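Local coordinates for protein putative L-alanine-DL-glutamate epimerase (PDB 3GO2) that belongs to the mandelate racemase/muconate lactonizing enzyme family, binds magnesium and probably acts as a racemase or epimerase, at residues A[19-23]-A[34-39]; A[320-324]-A[348-353]. One frame throughout, in Å; residues are numbered along the deposited sequence.

Contact 1 (A[19-23]-A[34-39])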
loop_
_atom_site.group_PDB
_atom_site.type_symbol
_atom_site.label_atom_id
_atom_site.label_comp_id
_atom_site.label_asym_id
_atom_site.label_seq_id
_atom_site.Cartn_x
_atom_site.Cartn_y
_atom_site.Cartn_z
ATOM N N ASN A 19 29.108 28.411 -22.533
ATOM C CA ASN A 19 28.667 29.784 -22.639
ATOM C C ASN A 19 27.755 30.139 -21.492
ATOM O O ASN A 19 27.152 29.256 -20.865
ATOM C CB ASN A 19 27.903 29.980 -23.934
ATOM C CG ASN A 19 28.778 29.751 -25.149
ATOM O OD1 ASN A 19 29.932 30.181 -25.166
ATOM N ND2 ASN A 19 28.234 29.088 -26.162
ATOM N N TYR A 20 27.624 31.433 -21.250
ATOM C CA TYR A 20 26.555 31.934 -20.397
ATOM C C TYR A 20 25.459 32.474 -21.280
ATOM O O TYR A 20 25.736 32.985 -22.349
ATOM C CB TYR A 20 27.020 33.083 -19.538
ATOM C CG TYR A 20 28.012 32.775 -18.451
ATOM C CD1 TYR A 20 28.131 31.505 -17.872
ATOM C CD2 TYR A 20 28.782 33.800 -17.920
ATOM C CE1 TYR A 20 29.024 31.271 -16.861
ATOM C CE2 TYR A 20 29.662 33.562 -16.903
ATOM C CZ TYR A 20 29.776 32.302 -16.375
ATOM O OH TYR A 20 30.662 32.101 -15.337
ATOM N N HIS A 21 24.218 32.391 -20.815
ATOM C CA HIS A 21 23.092 32.976 -21.507
ATOM C C HIS A 21 22.272 33.859 -20.576
ATOM O O HIS A 21 22.192 33.599 -19.384
ATOM C CB HIS A 21 22.161 31.886 -22.053
ATOM C CG HIS A 21 22.826 30.924 -22.984
ATOM N ND1 HIS A 21 22.623 30.965 -24.348
ATOM C CD2 HIS A 21 23.641 29.867 -22.752
ATOM C CE1 HIS A 21 23.300 29.984 -24.920
ATOM N NE2 HIS A 21 23.930 29.306 -23.979
ATOM N N PHE A 22 21.626 34.868 -21.150
ATOM C CA PHE A 22 20.861 35.841 -20.375
ATOM C C PHE A 22 19.578 36.186 -21.063
ATOM O O PHE A 22 19.528 36.183 -22.300
ATOM C CB PHE A 22 21.676 37.138 -20.162
ATOM C CG PHE A 22 23.025 36.907 -19.608
ATOM C CD1 PHE A 22 23.205 36.730 -18.252
ATOM C CD2 PHE A 22 24.134 36.821 -20.432
ATOM C CE1 PHE A 22 24.474 36.470 -17.736
ATOM C CE2 PHE A 22 25.398 36.577 -19.916
ATOM C CZ PHE A 22 25.563 36.389 -18.584
ATOM N N VAL A 23 18.549 36.442 -20.255
ATOM C CA VAL A 23 17.299 37.088 -20.699
ATOM C C VAL A 23 17.337 38.548 -20.243
ATOM O O VAL A 23 17.680 38.846 -19.102
ATOM C CB VAL A 23 16.038 36.422 -20.131
ATOM C CG1 VAL A 23 14.759 37.183 -20.552
ATOM C CG2 VAL A 23 15.968 34.964 -20.600
ATOM N N TRP A 34 16.743 41.173 -15.657
ATOM C CA TRP A 34 17.686 40.195 -16.166
ATOM C C TRP A 34 17.553 38.855 -15.473
ATOM O O TRP A 34 17.247 38.780 -14.267
ATOM C CB TRP A 34 19.113 40.651 -15.870
ATOM C CG TRP A 34 19.620 41.836 -16.642
ATOM C CD1 TRP A 34 19.691 43.139 -16.207
ATOM C CD2 TRP A 34 20.183 41.820 -17.949
ATOM N NE1 TRP A 34 20.260 43.926 -17.172
ATOM C CE2 TRP A 34 20.563 43.139 -18.255
ATOM C CE3 TRP A 34 20.386 40.821 -18.901
ATOM C CZ2 TRP A 34 21.146 43.473 -19.463
ATOM C CZ3 TRP A 34 20.968 41.160 -20.106
ATOM C CH2 TRP A 34 21.345 42.477 -20.367
ATOM N N SER A 35 17.781 37.802 -16.243
ATOM C CA SER A 35 18.087 36.492 -15.656
ATOM C C SER A 35 19.247 35.861 -16.389
ATOM O O SER A 35 19.683 36.340 -17.443
ATOM C CB SER A 35 16.856 35.572 -15.731
ATOM O OG SER A 35 16.583 35.212 -17.078
ATOM N N GLU A 36 19.756 34.781 -15.822
ATOM C CA GLU A 36 20.801 33.986 -16.458
ATOM C C GLU A 36 20.227 32.586 -16.608
ATOM O O GLU A 36 19.469 32.156 -15.760
ATOM C CB GLU A 36 22.103 34.019 -15.666
ATOM C CG GLU A 36 23.221 33.179 -16.297
ATOM C CD GLU A 36 24.528 33.231 -15.522
ATOM O OE1 GLU A 36 24.666 34.090 -14.650
ATOM O OE2 GLU A 36 25.424 32.391 -15.811
ATOM N N PHE A 37 20.500 31.935 -17.731
ATOM C CA PHE A 37 20.105 30.536 -17.963
ATOM C C PHE A 37 21.253 29.772 -18.640
ATOM O O PHE A 37 22.289 30.337 -18.951
ATOM C CB PHE A 37 18.787 30.448 -18.750
ATOM C CG PHE A 37 18.855 30.921 -20.180
ATOM C CD1 PHE A 37 19.025 30.017 -21.238
ATOM C CD2 PHE A 37 18.730 32.254 -20.477
ATOM C CE1 PHE A 37 19.030 30.456 -22.564
ATOM C CE2 PHE A 37 18.772 32.700 -21.795
ATOM C CZ PHE A 37 18.943 31.800 -22.836
ATOM N N ASP A 38 21.069 28.473 -18.852
ATOM C CA ASP A 38 22.119 27.594 -19.309
ATOM C C ASP A 38 21.589 26.620 -20.349
ATOM O O ASP A 38 20.446 26.147 -20.239
ATOM C CB ASP A 38 22.669 26.847 -18.095
ATOM C CG ASP A 38 23.638 25.765 -18.459
ATOM O OD1 ASP A 38 24.838 26.096 -18.601
ATOM O OD2 ASP A 38 23.197 24.591 -18.578
ATOM N N GLU A 39 22.418 26.323 -21.341
ATOM C CA GLU A 39 22.127 25.250 -22.302
ATOM C C GLU A 39 23.146 24.112 -22.229
ATOM O O GLU A 39 22.886 23.008 -22.730
ATOM C CB GLU A 39 22.103 25.780 -23.719
ATOM C CG GLU A 39 20.927 26.695 -23.996
ATOM C CD GLU A 39 20.802 27.108 -25.424
ATOM O OE1 GLU A 39 21.673 26.743 -26.231
ATOM O OE2 GLU A 39 19.822 27.809 -25.740
HETATM O O HOH W 1 26.095 28.507 -18.378
HETATM O O HOH W 2 25.107 27.260 -21.554
#

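Contact 2 (A[320-324]-A[348-353])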
loop_
_atom_site.group_PDB
_atom_site.type_symbol
_atom_site.label_atom_id
_atom_site.label_comp_id
_atom_site.label_asym_id
_atom_site.label_seq_id
_atom_site.Cartn_x
_atom_site.Cartn_y
_atom_site.Cartn_z
ATOM N N PHE A 320 25.864 26.778 -10.184
ATOM C CA PHE A 320 27.192 26.488 -10.729
ATOM C C PHE A 320 27.447 27.217 -12.058
ATOM O O PHE A 320 28.156 26.736 -12.945
ATOM C CB PHE A 320 27.420 24.968 -10.812
ATOM C CG PHE A 320 26.725 24.286 -11.948
ATOM C CD1 PHE A 320 27.469 23.723 -12.997
ATOM C CD2 PHE A 320 25.343 24.196 -11.994
ATOM C CE1 PHE A 320 26.817 23.080 -14.050
ATOM C CE2 PHE A 320 24.710 23.566 -13.055
ATOM C CZ PHE A 320 25.436 23.026 -14.072
ATOM N N TYR A 321 26.883 28.413 -12.158
ATOM C CA TYR A 321 26.916 29.191 -13.375
ATOM C C TYR A 321 27.631 30.517 -13.064
ATOM O O TYR A 321 28.586 30.551 -12.275
ATOM C CB TYR A 321 25.477 29.433 -13.829
ATOM C CG TYR A 321 24.532 28.228 -13.773
ATOM C CD1 TYR A 321 24.489 27.319 -14.828
ATOM C CD2 TYR A 321 23.645 28.042 -12.684
ATOM C CE1 TYR A 321 23.581 26.207 -14.820
ATOM C CE2 TYR A 321 22.740 26.929 -12.636
ATOM C CZ TYR A 321 22.716 26.025 -13.724
ATOM O OH TYR A 321 21.836 24.943 -13.747
ATOM N N GLY A 322 27.163 31.616 -13.652
ATOM C CA GLY A 322 27.800 32.914 -13.457
ATOM C C GLY A 322 27.311 33.664 -12.232
ATOM O O GLY A 322 26.467 33.179 -11.463
ATOM N N HIS A 323 27.831 34.877 -12.048
ATOM C CA HIS A 323 27.471 35.665 -10.858
ATOM C C HIS A 323 25.995 35.967 -10.772
ATOM O O HIS A 323 25.460 36.052 -9.682
ATOM C CB HIS A 323 28.217 37.008 -10.798
ATOM C CG HIS A 323 29.658 36.895 -10.426
ATOM N ND1 HIS A 323 30.191 35.803 -9.773
ATOM C CD2 HIS A 323 30.685 37.765 -10.609
ATOM C CE1 HIS A 323 31.476 36.011 -9.557
ATOM N NE2 HIS A 323 31.801 37.193 -10.056
ATOM N N LEU A 324 25.322 36.196 -11.894
ATOM C CA LEU A 324 23.890 36.500 -11.812
ATOM C C LEU A 324 23.102 35.305 -11.249
ATOM O O LEU A 324 22.205 35.491 -10.419
ATOM C CB LEU A 324 23.331 36.983 -13.142
ATOM C CG LEU A 324 21.833 37.268 -13.193
ATOM C CD1 LEU A 324 21.393 38.192 -12.059
ATOM C CD2 LEU A 324 21.442 37.872 -14.540
ATOM N N ARG A 348 36.611 30.940 -10.390
ATOM C CA ARG A 348 35.966 31.831 -11.352
ATOM C C ARG A 348 36.854 32.070 -12.557
ATOM O O ARG A 348 38.091 32.041 -12.474
ATOM C CB ARG A 348 35.601 33.189 -10.745
ATOM C CG ARG A 348 34.831 33.191 -9.420
ATOM C CD ARG A 348 33.621 32.279 -9.416
ATOM N NE ARG A 348 32.621 32.635 -10.409
ATOM C CZ ARG A 348 31.401 32.089 -10.454
ATOM N NH1 ARG A 348 30.531 32.439 -11.378
ATOM N NH2 ARG A 348 31.043 31.178 -9.557
ATOM N N LEU A 349 36.206 32.322 -13.676
ATOM C CA LEU A 349 36.889 32.748 -14.888
ATOM C C LEU A 349 37.614 34.079 -14.682
ATOM O O LEU A 349 37.171 34.955 -13.941
ATOM C CB LEU A 349 35.887 32.945 -16.016
ATOM C CG LEU A 349 35.041 31.744 -16.422
ATOM C CD1 LEU A 349 33.948 32.172 -17.395
ATOM C CD2 LEU A 349 35.875 30.638 -17.026
ATOM N N ALA A 350 38.718 34.240 -15.402
ATOM C CA ALA A 350 39.521 35.450 -15.280
ATOM C C ALA A 350 38.752 36.719 -15.665
ATOM O O ALA A 350 39.036 37.801 -15.145
ATOM C CB ALA A 350 40.785 35.305 -16.117
ATOM N N TRP A 351 37.773 36.587 -16.548
ATOM C CA TRP A 351 36.948 37.723 -16.972
ATOM C C TRP A 351 35.557 37.787 -16.319
ATOM O O TRP A 351 34.713 38.594 -16.702
ATOM C CB TRP A 351 36.833 37.753 -18.500
ATOM C CG TRP A 351 36.149 36.585 -19.117
ATOM C CD1 TRP A 351 34.821 36.494 -19.426
ATOM C CD2 TRP A 351 36.737 35.335 -19.507
ATOM N NE1 TRP A 351 34.558 35.300 -20.018
ATOM C CE2 TRP A 351 35.703 34.553 -20.067
ATOM C CE3 TRP A 351 38.029 34.801 -19.439
ATOM C CZ2 TRP A 351 35.910 33.262 -20.542
ATOM C CZ3 TRP A 351 38.242 33.505 -19.927
ATOM C CH2 TRP A 351 37.184 32.755 -20.470
ATOM N N GLU A 352 35.312 36.946 -15.314
ATOM C CA GLU A 352 33.975 36.897 -14.725
ATOM C C GLU A 352 33.513 38.264 -14.218
ATOM O O GLU A 352 32.371 38.671 -14.454
ATOM C CB GLU A 352 33.946 35.900 -13.570
ATOM C CG GLU A 352 32.582 35.692 -12.897
ATOM C CD GLU A 352 31.646 34.818 -13.692
ATOM O OE1 GLU A 352 32.108 34.161 -14.659
ATOM O OE2 GLU A 352 30.437 34.780 -13.330
ATOM N N ASP A 353 34.376 38.974 -13.497
ATOM C CA ASP A 353 33.920 40.201 -12.858
ATOM C C ASP A 353 33.631 41.309 -13.894
ATOM O O ASP A 353 32.805 42.176 -13.620
ATOM C CB ASP A 353 34.896 40.672 -11.772
ATOM C CG ASP A 353 34.903 39.757 -10.532
ATOM O OD1 ASP A 353 34.120 38.759 -10.443
ATOM O OD2 ASP A 353 35.713 40.037 -9.624
#

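Contact 1 (A[19-23]-A[34-39])
Segments 19-23 and 34-37, parts of strands 19-27 and 32-37, run antiparallel, their axes 4.5 Å apart at closest and 147° between directions. Val23 and Ser35 form a hydrogen-bonded pair, Val23 N to Ser35 O and Ser35 N to Val23 O both 3.0 Å. In the next such pair Phe37 N reaches His21 O at 2.9 Å, but His21 N to Phe37 O is weak at 3.4 Å; a water donates to Asn19 O and Asp38 OD1 and accepts from Glu39 N where the strands part, and Asp38 OD2 accepts from Phe41 N. On the face of His21, Val23, Ser35 and Phe37, His21 CB sits 3.4 Å from the Phe37 ring centroid, a CH-pi contact, and Val23 CG2 packs on Phe37 CE2 at 3.8 Å; helices 46-57 and 82-103 cover this face. On the other, Phe22 CE1 meets Glu36 CG at 3.8 Å, while the Glu36 carboxylate accepts hydrogen bonds from Gly322 N and Cys325 N. This is the second hairpin of the three-stranded meander in the enolase-type N-terminal domain.

Contact 2 (A[320-324]-A[348-353])
His323, Arg348 and Glu352 carry most of this contact, in which the start of helix 323-335 meets the turn of 348-353. His323, in the first turn of its helix, is held at both ends: its backbone N donates to Glu352 OE2 at 2.9 Å, and its ring NE2 donates to Asp353 OD1 at 2.8 Å, a His-carboxylate hydrogen bond. Between these anchors Glu352 CG lies over the ring face, 3.5 Å from the centroid of the His323 ring, in a CH-pi contact. Arg348 curls back so that NH1 donates to Tyr321 O at 2.9 Å and forms a salt bridge with Glu352 OE2 at 3.0 Å, while His323 CE1 lies over a guanidinium face, 3.7 Å from Arg348 NE. The arginine is further tied by NH2 to Asp345 O, and Glu352 OE1 to Tyr20 OH. A type I turn from Leu349 to Glu352, closed by Glu352 N to Leu349 O at 3.1 Å, brings Arg348 and Glu352 to the same site. With Gly322 as N-cap residue, Glu352 OE2 takes up the backbone NH of the residue after it: a carboxylate binding a helix N terminus, where the segment after enolase-family barrel strand 314-317 meets that after the last, 342-344.

In the fold
From the N terminus, contact 1 comes first, closing the short hairpin loop between strands 19-27 and 32-37; the chain then runs through the helices of the N-terminal domain and most of the barrel before contact 2 closes a longer loop holding helix 323-335 and strand 342-344. The two closures are in series, yet their centres are only 12 Å apart. They meet directly, through the polar ends of Tyr20 and Glu36 and where Asp38 CB packs on Tyr321 CE1 at 3.5 Å. The N-terminal meander is thereby tied to the end of the barrel domain, with the side chains of Asp38 and Tyr321 about 10 and 7 Å from that of the magnesium ligand Glu269.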